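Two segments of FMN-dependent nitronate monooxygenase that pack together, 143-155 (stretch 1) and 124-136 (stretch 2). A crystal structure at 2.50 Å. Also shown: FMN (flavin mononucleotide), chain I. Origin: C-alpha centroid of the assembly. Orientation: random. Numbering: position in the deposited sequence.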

# COMPACT_ATOMS: atom_id res chain seq x y z
N GLU A 143 -7.37 32.15 -13.47
CA GLU A 143 -8.25 32.12 -14.63
C GLU A 143 -9.34 31.07 -14.45
O GLU A 143 -10.51 31.35 -14.68
CB GLU A 143 -7.48 31.86 -15.92
CG GLU A 143 -8.34 32.03 -17.17
CD GLU A 143 -7.68 31.51 -18.43
OE1 GLU A 143 -6.55 30.96 -18.36
OE2 GLU A 143 -8.30 31.69 -19.50
N ILE A 144 -8.95 29.86 -14.07
CA ILE A 144 -9.89 28.76 -13.85
C ILE A 144 -10.93 29.09 -12.77
O ILE A 144 -12.12 28.87 -12.97
CB ILE A 144 -9.15 27.44 -13.47
CG1 ILE A 144 -8.40 26.88 -14.68
CG2 ILE A 144 -10.13 26.38 -12.99
CD1 ILE A 144 -7.25 25.98 -14.32
N LYS A 145 -10.49 29.61 -11.63
CA LYS A 145 -11.40 29.87 -10.52
C LYS A 145 -12.47 30.88 -10.94
O LYS A 145 -13.56 30.89 -10.40
CB LYS A 145 -10.65 30.43 -9.31
CG LYS A 145 -9.64 29.47 -8.69
CD LYS A 145 -10.20 28.79 -7.45
CE LYS A 145 -9.15 27.91 -6.77
NZ LYS A 145 -8.41 28.66 -5.73
N SER A 146 -12.12 31.75 -11.88
CA SER A 146 -12.99 32.82 -12.31
C SER A 146 -14.04 32.36 -13.30
O SER A 146 -14.89 33.14 -13.72
CB SER A 146 -12.16 33.95 -12.92
OG SER A 146 -11.84 33.65 -14.25
N TRP A 147 -14.00 31.08 -13.68
CA TRP A 147 -15.12 30.42 -14.36
C TRP A 147 -16.17 29.89 -13.38
O TRP A 147 -17.21 29.42 -13.80
CB TRP A 147 -14.63 29.24 -15.19
CG TRP A 147 -13.54 29.55 -16.11
CD1 TRP A 147 -13.31 30.73 -16.74
CD2 TRP A 147 -12.53 28.65 -16.58
NE1 TRP A 147 -12.24 30.63 -17.58
CE2 TRP A 147 -11.74 29.35 -17.50
CE3 TRP A 147 -12.23 27.31 -16.32
CZ2 TRP A 147 -10.65 28.78 -18.15
CZ3 TRP A 147 -11.17 26.72 -16.97
CH2 TRP A 147 -10.38 27.46 -17.86
N GLY A 148 -15.88 29.92 -12.09
CA GLY A 148 -16.70 29.22 -11.11
C GLY A 148 -16.21 27.81 -10.80
O GLY A 148 -16.72 27.16 -9.88
N SER A 149 -15.21 27.34 -11.56
CA SER A 149 -14.73 25.96 -11.47
C SER A 149 -14.09 25.71 -10.13
O SER A 149 -13.38 26.56 -9.61
CB SER A 149 -13.71 25.69 -12.55
OG SER A 149 -14.22 26.01 -13.82
N LYS A 150 -14.41 24.58 -9.52
CA LYS A 150 -13.65 24.10 -8.38
C LYS A 150 -12.42 23.43 -8.90
O LYS A 150 -12.46 22.75 -9.93
CB LYS A 150 -14.46 23.10 -7.55
CG LYS A 150 -15.81 23.61 -7.10
CD LYS A 150 -15.67 24.82 -6.19
CE LYS A 150 -17.04 25.43 -5.91
NZ LYS A 150 -17.68 25.90 -7.18
N VAL A 151 -11.33 23.57 -8.17
CA VAL A 151 -10.07 22.96 -8.57
C VAL A 151 -9.67 21.88 -7.57
O VAL A 151 -9.58 22.15 -6.36
CB VAL A 151 -8.96 24.01 -8.65
CG1 VAL A 151 -7.60 23.36 -8.77
CG2 VAL A 151 -9.21 24.94 -9.83
N ILE A 152 -9.39 20.69 -8.09
CA ILE A 152 -8.84 19.60 -7.29
C ILE A 152 -7.54 19.02 -7.88
O ILE A 152 -7.28 19.16 -9.08
CB ILE A 152 -9.86 18.46 -7.13
CG1 ILE A 152 -10.13 17.78 -8.47
CG2 ILE A 152 -11.16 18.98 -6.55
CD1 ILE A 152 -11.03 16.57 -8.35
N SER A 153 -6.73 18.39 -7.03
CA SER A 153 -5.46 17.78 -7.46
C SER A 153 -5.08 16.61 -6.58
O SER A 153 -5.70 16.38 -5.54
CB SER A 153 -4.32 18.79 -7.47
OG SER A 153 -3.10 18.15 -7.84
N THR A 154 -4.10 15.84 -7.03
CA THR A 154 -3.77 14.58 -6.38
C THR A 154 -2.59 14.77 -5.39
O THR A 154 -1.62 15.45 -5.69
CB THR A 154 -3.49 13.46 -7.43
OG1 THR A 154 -4.74 12.94 -7.94
CG2 THR A 154 -2.72 12.31 -6.81
N ALA A 155 -2.74 14.25 -4.18
CA ALA A 155 -1.66 14.20 -3.20
C ALA A 155 -1.32 12.75 -2.92
O ALA A 155 -2.22 11.95 -2.68
CB ALA A 155 -2.10 14.86 -1.92
N1 FMN I . -5.43 10.18 -13.18
C2 FMN I . -5.34 11.39 -13.80
O2 FMN I . -5.24 12.43 -13.11
N3 FMN I . -5.33 11.51 -15.15
C4 FMN I . -5.42 10.44 -15.95
O4 FMN I . -5.40 10.55 -17.19
C4A FMN I . -5.50 9.10 -15.34
N5 FMN I . -5.62 8.01 -16.10
C5A FMN I . -5.78 6.79 -15.56
C6 FMN I . -5.92 5.71 -16.43
C7 FMN I . -6.09 4.43 -15.94
C7M FMN I . -6.21 3.30 -16.92
C8 FMN I . -6.12 4.22 -14.46
C8M FMN I . -6.30 2.82 -13.92
C9 FMN I . -5.97 5.30 -13.58
C9A FMN I . -5.80 6.60 -14.08
N10 FMN I . -5.68 7.76 -13.25
C10 FMN I . -5.52 9.02 -13.87
C1' FMN I . -5.66 7.69 -11.78
C2' FMN I . -7.06 7.75 -11.19
O2' FMN I . -7.50 9.12 -11.16
C3' FMN I . -7.09 7.16 -9.77
O3' FMN I . -6.00 7.69 -9.01
C4' FMN I . -6.97 5.63 -9.72
O4' FMN I . -7.63 4.98 -10.81
C5' FMN I . -7.53 5.16 -8.39
O5' FMN I . -7.28 3.77 -8.19
P FMN I . -8.21 2.60 -8.78
O1P FMN I . -9.64 3.11 -8.80
O2P FMN I . -7.98 1.47 -7.80
O3P FMN I . -7.63 2.39 -10.13
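Stretch 2 (124-136) FKPEVVSFHFGLP

How does stretch 2 run along stretch 1? Its strand, 128-132, lies beside strand 150-155 in the same direction, the axes 4.7 Å apart at closest approach and crossing at -23°. Lys150 pairs with Val128, Val151 with Val129 and Ile152 with Ser130, in parallel register. Val129 is gripped by its backbone: its N donates to Lys150 O at 2.9 Å, and its O accepts from Ile152 N at 3.0 Å. Lys150 N to Glu127 O (2.9 Å) and Phe131 N to Ile152 O (3.0 Å) extend the ladder.

What covers Val129 and Trp147? Ile144 and Trp147 both reach the valine from before the strand: Ile144 CG2 lies 3.8 Å from Val129 CG2, which also meets the indole edge, 4.4 Å from Trp147 CZ3. Extended loop residue Pro126 places CD 4.2 Å from Trp147 CE3, while Lys125, with positive phi, brings CG 3.8 Å from Trp147 CB.

Where does Ile152 sit? It shares a sheet face with Val128 and Ser130, its CG1 3.4 Å from Ser130 CB and its CD1 4.3 Å from Val128 CG2.

What holds the ends? Ser149 OG donates to Pro126 O at 2.6 Å; beyond the strand, where Phe133 and Gly134 have positive phi, Ser153 OG donates to Gly134 O at 2.8 Å.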

# COMPACT_ATOMS: atom_id res chain seq x y z
N PHE A 124 -16.61 26.43 -22.14
CA PHE A 124 -17.48 25.44 -21.50
C PHE A 124 -17.65 25.64 -20.00
O PHE A 124 -18.71 25.31 -19.46
CB PHE A 124 -16.98 24.02 -21.80
CG PHE A 124 -17.04 23.67 -23.26
CD1 PHE A 124 -18.24 23.32 -23.86
CD2 PHE A 124 -15.92 23.82 -24.06
CE1 PHE A 124 -18.32 23.08 -25.22
CE2 PHE A 124 -15.98 23.54 -25.41
CZ PHE A 124 -17.18 23.18 -25.99
N LYS A 125 -16.62 26.14 -19.32
CA LYS A 125 -16.68 26.44 -17.87
C LYS A 125 -17.04 25.24 -17.00
O LYS A 125 -18.12 25.21 -16.40
CB LYS A 125 -17.63 27.60 -17.59
CG LYS A 125 -17.09 28.94 -18.06
CD LYS A 125 -17.74 30.09 -17.33
CE LYS A 125 -19.26 30.06 -17.49
NZ LYS A 125 -19.83 31.41 -17.26
N PRO A 126 -16.12 24.27 -16.89
CA PRO A 126 -16.31 23.02 -16.17
C PRO A 126 -16.56 23.22 -14.69
O PRO A 126 -15.87 23.99 -14.06
CB PRO A 126 -14.98 22.29 -16.36
CG PRO A 126 -14.44 22.84 -17.62
CD PRO A 126 -14.85 24.28 -17.63
N GLU A 127 -17.45 22.42 -14.14
CA GLU A 127 -17.76 22.50 -12.73
C GLU A 127 -16.52 22.15 -11.91
O GLU A 127 -16.19 22.81 -10.93
CB GLU A 127 -18.93 21.57 -12.40
CG GLU A 127 -20.27 22.03 -13.00
CD GLU A 127 -20.32 21.93 -14.53
OE1 GLU A 127 -19.60 21.09 -15.12
OE2 GLU A 127 -21.11 22.68 -15.15
N VAL A 128 -15.77 21.15 -12.36
CA VAL A 128 -14.48 20.92 -11.76
C VAL A 128 -13.38 20.67 -12.77
O VAL A 128 -13.62 20.16 -13.86
CB VAL A 128 -14.50 19.88 -10.58
CG1 VAL A 128 -15.91 19.61 -10.07
CG2 VAL A 128 -13.79 18.61 -10.94
N VAL A 129 -12.20 21.18 -12.41
CA VAL A 129 -10.97 20.97 -13.15
C VAL A 129 -9.97 20.26 -12.21
O VAL A 129 -9.67 20.73 -11.10
CB VAL A 129 -10.37 22.33 -13.55
CG1 VAL A 129 -9.00 22.15 -14.20
CG2 VAL A 129 -11.31 23.08 -14.48
N SER A 130 -9.50 19.10 -12.64
CA SER A 130 -8.63 18.30 -11.81
C SER A 130 -7.28 18.31 -12.49
O SER A 130 -7.20 18.43 -13.70
CB SER A 130 -9.17 16.87 -11.65
OG SER A 130 -9.40 16.27 -12.92
N PHE A 131 -6.23 18.20 -11.69
CA PHE A 131 -4.87 18.19 -12.21
C PHE A 131 -4.15 16.99 -11.64
O PHE A 131 -4.40 16.60 -10.51
CB PHE A 131 -4.12 19.48 -11.81
CG PHE A 131 -4.55 20.67 -12.59
CD1 PHE A 131 -4.25 20.77 -13.94
CD2 PHE A 131 -5.34 21.64 -12.01
CE1 PHE A 131 -4.69 21.84 -14.68
CE2 PHE A 131 -5.75 22.74 -12.75
CZ PHE A 131 -5.43 22.84 -14.09
N HIS A 132 -3.31 16.37 -12.48
CA HIS A 132 -2.32 15.38 -12.04
C HIS A 132 -0.89 15.98 -12.06
O HIS A 132 -0.52 16.73 -12.98
CB HIS A 132 -2.38 14.17 -12.97
CG HIS A 132 -2.28 12.86 -12.27
ND1 HIS A 132 -3.09 12.52 -11.21
CD2 HIS A 132 -1.51 11.77 -12.52
CE1 HIS A 132 -2.82 11.28 -10.83
NE2 HIS A 132 -1.85 10.81 -11.60
N PHE A 133 -0.09 15.59 -11.07
CA PHE A 133 1.27 16.12 -10.87
C PHE A 133 1.26 17.58 -10.40
O PHE A 133 2.02 18.40 -10.90
CB PHE A 133 2.16 15.99 -12.14
CG PHE A 133 2.00 14.69 -12.88
CD1 PHE A 133 2.19 13.49 -12.24
CD2 PHE A 133 1.69 14.68 -14.23
CE1 PHE A 133 2.01 12.29 -12.92
CE2 PHE A 133 1.49 13.49 -14.91
CZ PHE A 133 1.67 12.29 -14.25
N GLY A 134 0.41 17.89 -9.42
CA GLY A 134 0.42 19.20 -8.76
C GLY A 134 -0.58 20.21 -9.34
O GLY A 134 -1.74 19.91 -9.57
N LEU A 135 -0.11 21.43 -9.54
CA LEU A 135 -0.96 22.50 -10.02
C LEU A 135 -0.23 23.36 -11.04
O LEU A 135 0.99 23.47 -10.99
CB LEU A 135 -1.39 23.38 -8.85
CG LEU A 135 -2.32 22.74 -7.82
CD1 LEU A 135 -2.46 23.64 -6.61
CD2 LEU A 135 -3.69 22.44 -8.44
N PRO A 136 -0.98 24.00 -11.93
CA PRO A 136 -0.39 25.01 -12.82
C PRO A 136 -0.04 26.35 -12.10
O PRO A 136 -0.32 26.52 -10.89
CB PRO A 136 -1.47 25.21 -13.87
CG PRO A 136 -2.75 24.88 -13.17
CD PRO A 136 -2.44 23.87 -12.11
O HOH W 1 -17.87 24.65 -9.72
O HOH W 2 -5.26 13.88 -10.21
O HOH W 3 -0.87 15.71 -8.23